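Local coordinates for adhesin (Streptococcus sanguinis SK1 = NCTC 7863, PDB 6VT2), which binds sialylated glycans through tandem sialoglycan-binding modules and so probably mediates bacterial adhesion to host glycoproteins, at residues Thr50-Pro54 with Asn55-Tyr59; Gly362-Pro365 with Asn366-Tyr370; Thr379-Tyr382 with Pro383-Pro387. All coordinates share one frame; numbering follows the deposited sequence.

Contact 1. Residues Thr50-Pro54 with Asn55-Tyr59. With SIA (N-acetyl-alpha-neuraminic acid), chain D.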
loop_
_atom_site.group_PDB
_atom_site.type_symbol
_atom_site.label_atom_id
_atom_site.label_comp_id
_atom_site.label_asym_id
_atom_site.label_seq_id
_atom_site.Cartn_x
_atom_site.Cartn_y
_atom_site.Cartn_z
ATOM N N THR A 50 -43.056 24.980 32.284
ATOM C CA THR A 50 -42.099 24.579 31.266
ATOM C C THR A 50 -40.766 24.212 31.881
ATOM O O THR A 50 -39.763 24.176 31.164
ATOM C CB THR A 50 -41.922 25.669 30.223
ATOM O OG1 THR A 50 -41.362 26.812 30.854
ATOM C CG2 THR A 50 -43.230 26.031 29.585
ATOM N N TYR A 51 -40.720 24.000 33.199
ATOM C CA TYR A 51 -39.502 23.542 33.865
ATOM C C TYR A 51 -39.032 22.235 33.243
ATOM O O TYR A 51 -39.803 21.289 33.078
ATOM C CB TYR A 51 -39.784 23.362 35.341
ATOM C CG TYR A 51 -38.601 22.980 36.190
ATOM C CD1 TYR A 51 -38.224 21.678 36.308
ATOM C CD2 TYR A 51 -37.883 23.944 36.879
ATOM C CE1 TYR A 51 -37.143 21.313 37.047
ATOM C CE2 TYR A 51 -36.847 23.599 37.661
ATOM C CZ TYR A 51 -36.481 22.278 37.758
ATOM O OH TYR A 51 -35.435 21.843 38.506
ATOM N N LEU A 52 -37.742 22.181 32.907
ATOM C CA LEU A 52 -37.138 21.050 32.226
ATOM C C LEU A 52 -35.737 20.857 32.796
ATOM O O LEU A 52 -34.998 21.763 32.839
ATOM C CB LEU A 52 -37.048 21.332 30.728
ATOM C CG LEU A 52 -36.314 20.268 29.926
ATOM C CD1 LEU A 52 -37.075 18.972 29.971
ATOM C CD2 LEU A 52 -36.134 20.697 28.478
ATOM N N ASP A 53 -35.442 19.662 33.242
ATOM C CA ASP A 53 -34.093 19.344 33.653
ATOM C C ASP A 53 -33.728 18.018 32.941
ATOM O O ASP A 53 -34.578 17.312 32.620
ATOM C CB ASP A 53 -33.860 19.412 35.154
ATOM C CG ASP A 53 -34.157 18.129 35.843
ATOM O OD1 ASP A 53 -35.253 17.839 36.089
ATOM O OD2 ASP A 53 -33.263 17.249 35.899
ATOM N N PRO A 54 -32.483 17.618 32.734
ATOM C CA PRO A 54 -31.313 18.422 33.018
ATOM C C PRO A 54 -31.121 19.678 32.181
ATOM O O PRO A 54 -31.688 19.811 31.204
ATOM C CB PRO A 54 -30.140 17.518 32.653
ATOM C CG PRO A 54 -30.714 16.152 32.730
ATOM C CD PRO A 54 -32.179 16.263 32.526
ATOM N N ASN A 55 -30.253 20.538 32.667
ATOM C CA ASN A 55 -29.976 21.825 32.012
ATOM C C ASN A 55 -29.353 21.643 30.630
ATOM O O ASN A 55 -29.483 22.527 29.885
ATOM C CB ASN A 55 -29.126 22.697 32.914
ATOM C CG ASN A 55 -27.746 22.158 33.152
ATOM O OD1 ASN A 55 -27.474 20.996 32.965
ATOM N ND2 ASN A 55 -26.929 23.028 33.696
ATOM N N TRP A 56 -28.746 20.510 30.315
ATOM C CA TRP A 56 -28.136 20.315 29.005
ATOM C C TRP A 56 -29.114 19.819 27.937
ATOM O O TRP A 56 -28.686 19.716 26.863
ATOM C CB TRP A 56 -26.893 19.440 29.163
ATOM C CG TRP A 56 -27.107 18.184 29.940
ATOM C CD1 TRP A 56 -26.832 18.002 31.241
ATOM C CD2 TRP A 56 -27.663 16.963 29.457
ATOM N NE1 TRP A 56 -27.175 16.747 31.599
ATOM C CE2 TRP A 56 -27.665 16.074 30.539
ATOM C CE3 TRP A 56 -28.092 16.518 28.222
ATOM C CZ2 TRP A 56 -28.106 14.776 30.426
ATOM C CZ3 TRP A 56 -28.558 15.243 28.118
ATOM C CH2 TRP A 56 -28.580 14.397 29.208
ATOM N N ILE A 57 -30.357 19.499 28.282
ATOM C CA ILE A 57 -31.348 19.207 27.262
ATOM C C ILE A 57 -31.894 20.552 26.815
ATOM O O ILE A 57 -32.456 21.300 27.620
ATOM C CB ILE A 57 -32.463 18.324 27.800
ATOM C CG1 ILE A 57 -31.914 16.995 28.268
ATOM C CG2 ILE A 57 -33.511 18.132 26.673
ATOM C CD1 ILE A 57 -33.050 16.094 28.897
ATOM N N ARG A 58 -31.709 20.886 25.539
ATOM C CA ARG A 58 -32.081 22.186 24.996
ATOM C C ARG A 58 -33.033 21.953 23.835
ATOM O O ARG A 58 -33.104 20.921 23.324
ATOM C CB ARG A 58 -30.813 22.876 24.501
ATOM C CG ARG A 58 -29.816 23.021 25.626
ATOM C CD ARG A 58 -28.554 23.685 25.172
ATOM N NE ARG A 58 -28.807 25.047 24.748
ATOM C CZ ARG A 58 -27.935 25.768 24.063
ATOM N NH1 ARG A 58 -26.751 25.270 23.780
ATOM N NH2 ARG A 58 -28.227 26.998 23.683
ATOM N N TYR A 59 -33.789 22.974 23.545
ATOM C CA TYR A 59 -34.668 22.885 22.401
ATOM C C TYR A 59 -34.900 24.240 21.776
ATOM O O TYR A 59 -34.807 25.206 22.427
ATOM C CB TYR A 59 -35.980 22.159 22.669
ATOM C CG TYR A 59 -36.876 22.850 23.640
ATOM C CD1 TYR A 59 -36.645 22.800 24.983
ATOM C CD2 TYR A 59 -38.013 23.469 23.194
ATOM C CE1 TYR A 59 -37.497 23.419 25.873
ATOM C CE2 TYR A 59 -38.875 24.080 24.066
ATOM C CZ TYR A 59 -38.631 24.041 25.412
ATOM O OH TYR A 59 -39.532 24.642 26.222
HETATM C C1 SIA D . -37.257 9.335 33.959
HETATM C C2 SIA D . -37.074 9.118 35.522
HETATM C C3 SIA D . -36.190 7.922 35.896
HETATM C C4 SIA D . -34.722 8.086 35.496
HETATM C C5 SIA D . -34.166 9.416 36.021
HETATM C C6 SIA D . -35.121 10.577 35.638
HETATM C C7 SIA D . -34.764 11.948 36.269
HETATM C C8 SIA D . -35.905 12.968 36.023
HETATM C C9 SIA D . -35.421 14.385 36.314
HETATM C C10 SIA D . -31.739 9.803 36.258
HETATM C C11 SIA D . -30.439 10.101 35.515
HETATM N N5 SIA D . -32.839 9.695 35.475
HETATM O O1A SIA D . -37.309 8.312 33.242
HETATM O O1B SIA D . -37.378 10.550 33.632
HETATM O O4 SIA D . -33.917 7.006 36.010
HETATM O O6 SIA D . -36.442 10.307 36.091
HETATM O O7 SIA D . -34.443 11.806 37.643
HETATM O O8 SIA D . -36.371 12.838 34.676
HETATM O O9 SIA D . -34.553 14.788 35.251
HETATM O O10 SIA D . -31.767 9.678 37.481
HETATM O O HOH W 1 -38.805 24.125 28.763
HETATM O O HOH W 2 -33.015 22.047 30.012
#

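Contact 2. Residues Gly362-Pro365 with Asn366-Tyr370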
loop_
_atom_site.group_PDB
_atom_site.type_symbol
_atom_site.label_atom_id
_atom_site.label_comp_id
_atom_site.label_asym_id
_atom_site.label_seq_id
_atom_site.Cartn_x
_atom_site.Cartn_y
_atom_site.Cartn_z
ATOM N N GLY A 362 23.046 0.158 -35.909
ATOM C CA GLY A 362 21.859 -0.007 -35.104
ATOM C C GLY A 362 21.597 -1.405 -34.607
ATOM O O GLY A 362 20.704 -1.583 -33.767
ATOM N N ASN A 363 22.370 -2.395 -35.061
ATOM C CA ASN A 363 22.236 -3.772 -34.632
ATOM C C ASN A 363 23.438 -4.219 -33.821
ATOM O O ASN A 363 23.299 -4.565 -32.663
ATOM C CB ASN A 363 22.070 -4.650 -35.868
ATOM C CG ASN A 363 22.038 -6.102 -35.540
ATOM O OD1 ASN A 363 21.428 -6.515 -34.559
ATOM N ND2 ASN A 363 22.745 -6.903 -36.328
ATOM N N LEU A 364 24.601 -4.226 -34.408
ATOM C CA LEU A 364 25.829 -4.588 -33.717
ATOM C C LEU A 364 26.412 -3.381 -33.031
ATOM O O LEU A 364 26.070 -2.258 -33.371
ATOM C CB LEU A 364 26.826 -5.137 -34.714
ATOM C CG LEU A 364 26.304 -6.302 -35.535
ATOM C CD1 LEU A 364 27.371 -6.790 -36.488
ATOM C CD2 LEU A 364 25.785 -7.354 -34.650
ATOM N N PRO A 365 27.324 -3.606 -32.088
ATOM C CA PRO A 365 28.016 -2.497 -31.440
ATOM C C PRO A 365 28.667 -1.606 -32.468
ATOM O O PRO A 365 29.132 -2.074 -33.505
ATOM C CB PRO A 365 29.029 -3.187 -30.531
ATOM C CG PRO A 365 28.405 -4.485 -30.235
ATOM C CD PRO A 365 27.697 -4.905 -31.501
ATOM N N ASN A 366 28.682 -0.316 -32.170
ATOM C CA ASN A 366 29.302 0.620 -33.072
ATOM C C ASN A 366 30.793 0.402 -33.155
ATOM O O ASN A 366 31.414 0.925 -34.089
ATOM C CB ASN A 366 29.043 2.041 -32.646
ATOM C CG ASN A 366 27.566 2.423 -32.707
ATOM O OD1 ASN A 366 26.825 2.016 -33.588
ATOM N ND2 ASN A 366 27.146 3.179 -31.770
ATOM N N ASN A 367 31.369 -0.347 -32.193
ATOM C CA ASN A 367 32.813 -0.646 -32.194
ATOM C C ASN A 367 33.095 -2.116 -32.512
ATOM O O ASN A 367 34.078 -2.628 -32.122
ATOM C CB ASN A 367 33.509 -0.166 -30.931
ATOM C CG ASN A 367 32.994 -0.818 -29.681
ATOM O OD1 ASN A 367 31.890 -1.257 -29.661
ATOM N ND2 ASN A 367 33.780 -0.777 -28.642
ATOM N N VAL A 368 32.241 -2.723 -33.318
ATOM C CA VAL A 368 32.601 -4.054 -33.876
ATOM C C VAL A 368 33.683 -3.846 -34.923
ATOM O O VAL A 368 33.766 -2.794 -35.520
ATOM C CB VAL A 368 31.466 -4.835 -34.555
ATOM C CG1 VAL A 368 30.718 -5.466 -33.457
ATOM C CG2 VAL A 368 30.683 -4.004 -35.539
ATOM N N GLN A 369 34.438 -4.897 -35.143
ATOM C CA GLN A 369 35.457 -4.887 -36.192
ATOM C C GLN A 369 35.016 -5.935 -37.220
ATOM O O GLN A 369 34.545 -6.937 -36.841
ATOM C CB GLN A 369 36.840 -5.198 -35.647
ATOM C CG GLN A 369 37.430 -4.075 -34.839
ATOM C CD GLN A 369 38.124 -2.984 -35.620
ATOM O OE1 GLN A 369 37.974 -2.836 -36.809
ATOM N NE2 GLN A 369 38.815 -2.110 -34.917
ATOM N N TYR A 370 35.117 -5.609 -38.486
ATOM C CA TYR A 370 34.896 -6.550 -39.559
ATOM C C TYR A 370 36.238 -6.892 -40.205
ATOM O O TYR A 370 37.088 -6.009 -40.462
ATOM C CB TYR A 370 33.966 -5.940 -40.571
ATOM C CG TYR A 370 32.644 -5.550 -40.038
ATOM C CD1 TYR A 370 31.743 -6.487 -39.575
ATOM C CD2 TYR A 370 32.270 -4.242 -40.003
ATOM C CE1 TYR A 370 30.506 -6.108 -39.149
ATOM C CE2 TYR A 370 31.064 -3.860 -39.548
ATOM C CZ TYR A 370 30.187 -4.820 -39.096
ATOM O OH TYR A 370 28.995 -4.500 -38.631
HETATM O O HOH W 3 25.850 -0.151 -34.884
#

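Contact 3. Residues Thr379-Tyr382 with Pro383-Pro387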
loop_
_atom_site.group_PDB
_atom_site.type_symbol
_atom_site.label_atom_id
_atom_site.label_comp_id
_atom_site.label_asym_id
_atom_site.label_seq_id
_atom_site.Cartn_x
_atom_site.Cartn_y
_atom_site.Cartn_z
ATOM N N THR A 379 34.606 -12.013 -40.844
ATOM C CA THR A 379 34.689 -12.239 -39.409
ATOM C C THR A 379 34.261 -10.971 -38.701
ATOM O O THR A 379 34.811 -9.910 -38.957
ATOM C CB THR A 379 36.102 -12.583 -38.990
ATOM O OG1 THR A 379 36.520 -13.700 -39.764
ATOM C CG2 THR A 379 36.135 -12.967 -37.507
ATOM N N VAL A 380 33.288 -11.102 -37.812
ATOM C CA VAL A 380 32.792 -10.016 -37.007
ATOM C C VAL A 380 33.391 -10.218 -35.624
ATOM O O VAL A 380 33.178 -11.255 -34.990
ATOM C CB VAL A 380 31.270 -10.053 -36.949
ATOM C CG1 VAL A 380 30.720 -8.966 -36.108
ATOM C CG2 VAL A 380 30.662 -9.992 -38.348
ATOM N N ILE A 381 34.139 -9.226 -35.153
ATOM C CA ILE A 381 34.814 -9.318 -33.867
ATOM C C ILE A 381 34.235 -8.279 -32.923
ATOM O O ILE A 381 34.311 -7.068 -33.175
ATOM C CB ILE A 381 36.321 -9.126 -34.042
ATOM C CG1 ILE A 381 36.881 -10.123 -35.103
ATOM C CG2 ILE A 381 36.974 -9.234 -32.730
ATOM C CD1 ILE A 381 38.354 -9.880 -35.369
ATOM N N TYR A 382 33.634 -8.762 -31.859
ATOM C CA TYR A 382 32.987 -7.907 -30.890
ATOM C C TYR A 382 34.017 -7.414 -29.913
ATOM O O TYR A 382 35.093 -7.987 -29.782
ATOM C CB TYR A 382 31.916 -8.693 -30.153
ATOM C CG TYR A 382 30.833 -9.117 -31.066
ATOM C CD1 TYR A 382 29.864 -8.214 -31.443
ATOM C CD2 TYR A 382 30.789 -10.402 -31.568
ATOM C CE1 TYR A 382 28.891 -8.556 -32.337
ATOM C CE2 TYR A 382 29.791 -10.753 -32.445
ATOM C CZ TYR A 382 28.894 -9.841 -32.841
ATOM O OH TYR A 382 27.914 -10.168 -33.747
ATOM N N PRO A 383 33.743 -6.300 -29.259
ATOM C CA PRO A 383 34.801 -5.617 -28.508
ATOM C C PRO A 383 35.233 -6.321 -27.220
ATOM O O PRO A 383 36.192 -5.874 -26.598
ATOM C CB PRO A 383 34.195 -4.232 -28.258
ATOM C CG PRO A 383 32.807 -4.337 -28.516
ATOM C CD PRO A 383 32.610 -5.428 -29.529
ATOM N N ASP A 384 34.568 -7.395 -26.818
ATOM C CA ASP A 384 34.998 -8.194 -25.693
ATOM C C ASP A 384 35.869 -9.358 -26.151
ATOM O O ASP A 384 36.266 -10.193 -25.341
ATOM C CB ASP A 384 33.818 -8.736 -24.887
ATOM C CG ASP A 384 32.870 -9.599 -25.679
ATOM O OD1 ASP A 384 32.758 -9.412 -26.898
ATOM O OD2 ASP A 384 32.194 -10.447 -25.096
ATOM N N ASP A 385 36.177 -9.442 -27.448
ATOM C CA ASP A 385 36.994 -10.537 -27.924
ATOM C C ASP A 385 38.358 -10.518 -27.259
ATOM O O ASP A 385 39.024 -9.499 -27.245
ATOM C CB ASP A 385 37.152 -10.434 -29.441
ATOM C CG ASP A 385 37.926 -11.570 -30.054
ATOM O OD1 ASP A 385 37.378 -12.669 -30.180
ATOM O OD2 ASP A 385 39.088 -11.341 -30.421
ATOM N N THR A 386 38.780 -11.665 -26.745
ATOM C CA THR A 386 40.110 -11.827 -26.196
ATOM C C THR A 386 40.584 -13.239 -26.584
ATOM O O THR A 386 39.763 -14.118 -26.766
ATOM C CB THR A 386 40.164 -11.731 -24.667
ATOM O OG1 THR A 386 39.426 -12.801 -24.112
ATOM C CG2 THR A 386 39.706 -10.352 -24.150
ATOM N N PRO A 387 41.876 -13.476 -26.535
ATOM C CA PRO A 387 42.319 -14.861 -26.832
ATOM C C PRO A 387 41.715 -15.928 -25.940
ATOM O O PRO A 387 41.387 -17.015 -26.451
ATOM C CB PRO A 387 43.831 -14.781 -26.682
ATOM C CG PRO A 387 44.138 -13.420 -26.932
ATOM C CD PRO A 387 42.989 -12.583 -26.333
#

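Contact 1. Residues Thr50-Pro54 with Asn55-Tyr59
Pro-54 lays its ring against the indole of Trp-56, and this is the close-packed part of the contact. Its CB sits over one face of the five-membered ring, 3.6 Å from the centroid and 25° off the normal, a CH-pi contact, while CG leans toward the six-membered ring. The indole comes alongside because chi1 of Trp-56 (50°) places CG between the backbone N and the carbonyl carbon. At the CD corner of the proline ring, away from the indole, CD meets Ile-57 CD1 at 3.7 Å. A type I beta turn from Pro-54 to Ile-57, entered through a cis peptide bond before the proline, joins this loop of the SigLec-like domain to strand 58-61; its closing bond runs from Ile-57 N to Pro-54 O (3.2 Å). The other part is more loosely assembled: Leu-52 CD2 lies 4.0 Å from Tyr-59 CE1 and 4.1 Å from Ile-57 CG2, and water 1 links Thr-50 O to Tyr-59 OH, lying in the plane of the phenol at its edge. On the glycan side, Asp-53, whose CB is directed away from residues 55-59, accepts a hydrogen bond at OD2 from O9 of the sialic acid, 2.9 Å away, while its OD1 is held by Asn-42 ND2.

Contact 2. Residues Gly362-Pro365 with Asn366-Tyr370
Val-368 packs against Pro-365, the two side chains crossing at about a right angle. Its CG1 reaches the CD edge of the pyrrolidine at 3.6 Å, and CG2, placed between the backbone N and the carbonyl carbon, stands 3.2 Å from Pro-365 O. The same carbonyl accepts the bond from Val-368 N (3.2 Å, N-H...O angle 155°) that closes a type I beta turn. At the corner of the turn, Asn-367 OD1 folds back to within 3.6 Å of Pro-365 CB.

Leu-364 makes the next layer. Its CB faces both methyls of Val-368, and CD1 comes to the edge of the Tyr-370 ring near its plane, 3.5 Å from OH. Water 3 ties the approach to the turn together: it accepts from Gly-362 N and donates to Leu-364 O (2.6 Å) and Asn-366 OD1 (2.7 Å), so the Asn-366 amide is bridged back to the preceding loop. Further out, Asn-363 ND2 bonds to Asn-360 OD1 and Thr-328 O. The loop that ends in this turn carries the chain of the atypical Rib domain from helix 346-360 into strand 369-372, with Tyr-370 between that helix and strand 378-381.

Contact 3. Residues Thr379-Tyr382 with Pro383-Pro387
Ile-381 and Asp-385 meet obliquely across a tight reversal of the chain, with the CG2 branch of the isoleucine making the touch: it lies 3.5 Å from Asp-385 CB and 3.7 Å from CG. With chi1 near -54°, CG2 is anti to the backbone N and reaches toward Asp-385, whereas CG1 takes the position anti to the carbonyl carbon. The methyl thus lies closest to the CB of the aspartate and also alongside its carboxylate. Asp-385 CB also rests 3.2 Å from Tyr-382 O, the carbonyl that receives Asp-385 N at 3.0 Å with an N-H...O angle of 158°. This bond closes a type I beta turn from Tyr-382 to Asp-385 at the end of strand 378-381.

Tyr-382 and Pro-383 are arranged differently. Pro-383 CD stands at the edge of the phenol, near its plane, and 3.4 Å from Tyr-382 CB, while the end of the tyrosine leads away from the turn. There its ring meets that of Tyr-327, the planes about 20° apart, and its OH bonds to Asp-393 OD2; as Tyr-327 and Asp-393 are both calcium ligands, Tyr-382 stands in the second shell of the site. Roughly at right angles to the proline's approach, Asp-384 brings OD1 to 3.4 Å from Tyr-382 CB.

Both carboxylates of the turn have partners beyond it. Asp-384 uses OD1 for Ser-391 OG and OD2 for Gln-323 N, and Asp-385 uses OD1 for Ser-391 N and OD2 in a salt bridge to Arg-392. Contacts within the segment are thus mostly carbon packing around the turn, while the N-H of Ser-391 and the charge of Arg-392 would be expected to stabilise Asp-385 as a carboxylate and fix its rotation.

How the contacts relate
Contacts 2 and 3 belong to one atypical Rib domain, their centres about 11 Å apart, and they join directly: Gln-369 O and Ile-381 N are 2.9 Å apart, a probable hydrogen bond between neighbouring strands 369-372 and 378-381. Tyr-382 is one side chain that spans both, its CD1 lying 3.5 Å from Val-368 CG1 and its OH 3.6 Å from Leu-364 CD2; Asn-367 OD1 also packs on Pro-383 CG. The same tyrosine side chain is about 4 Å from a bound calcium ion, that of Leu-364 about 7 Å. Contact 1, in the first SigLec-like domain, is centred about 93 Å from contact 2 and 98 Å from contact 3; it alone includes residues of a glycan pocket.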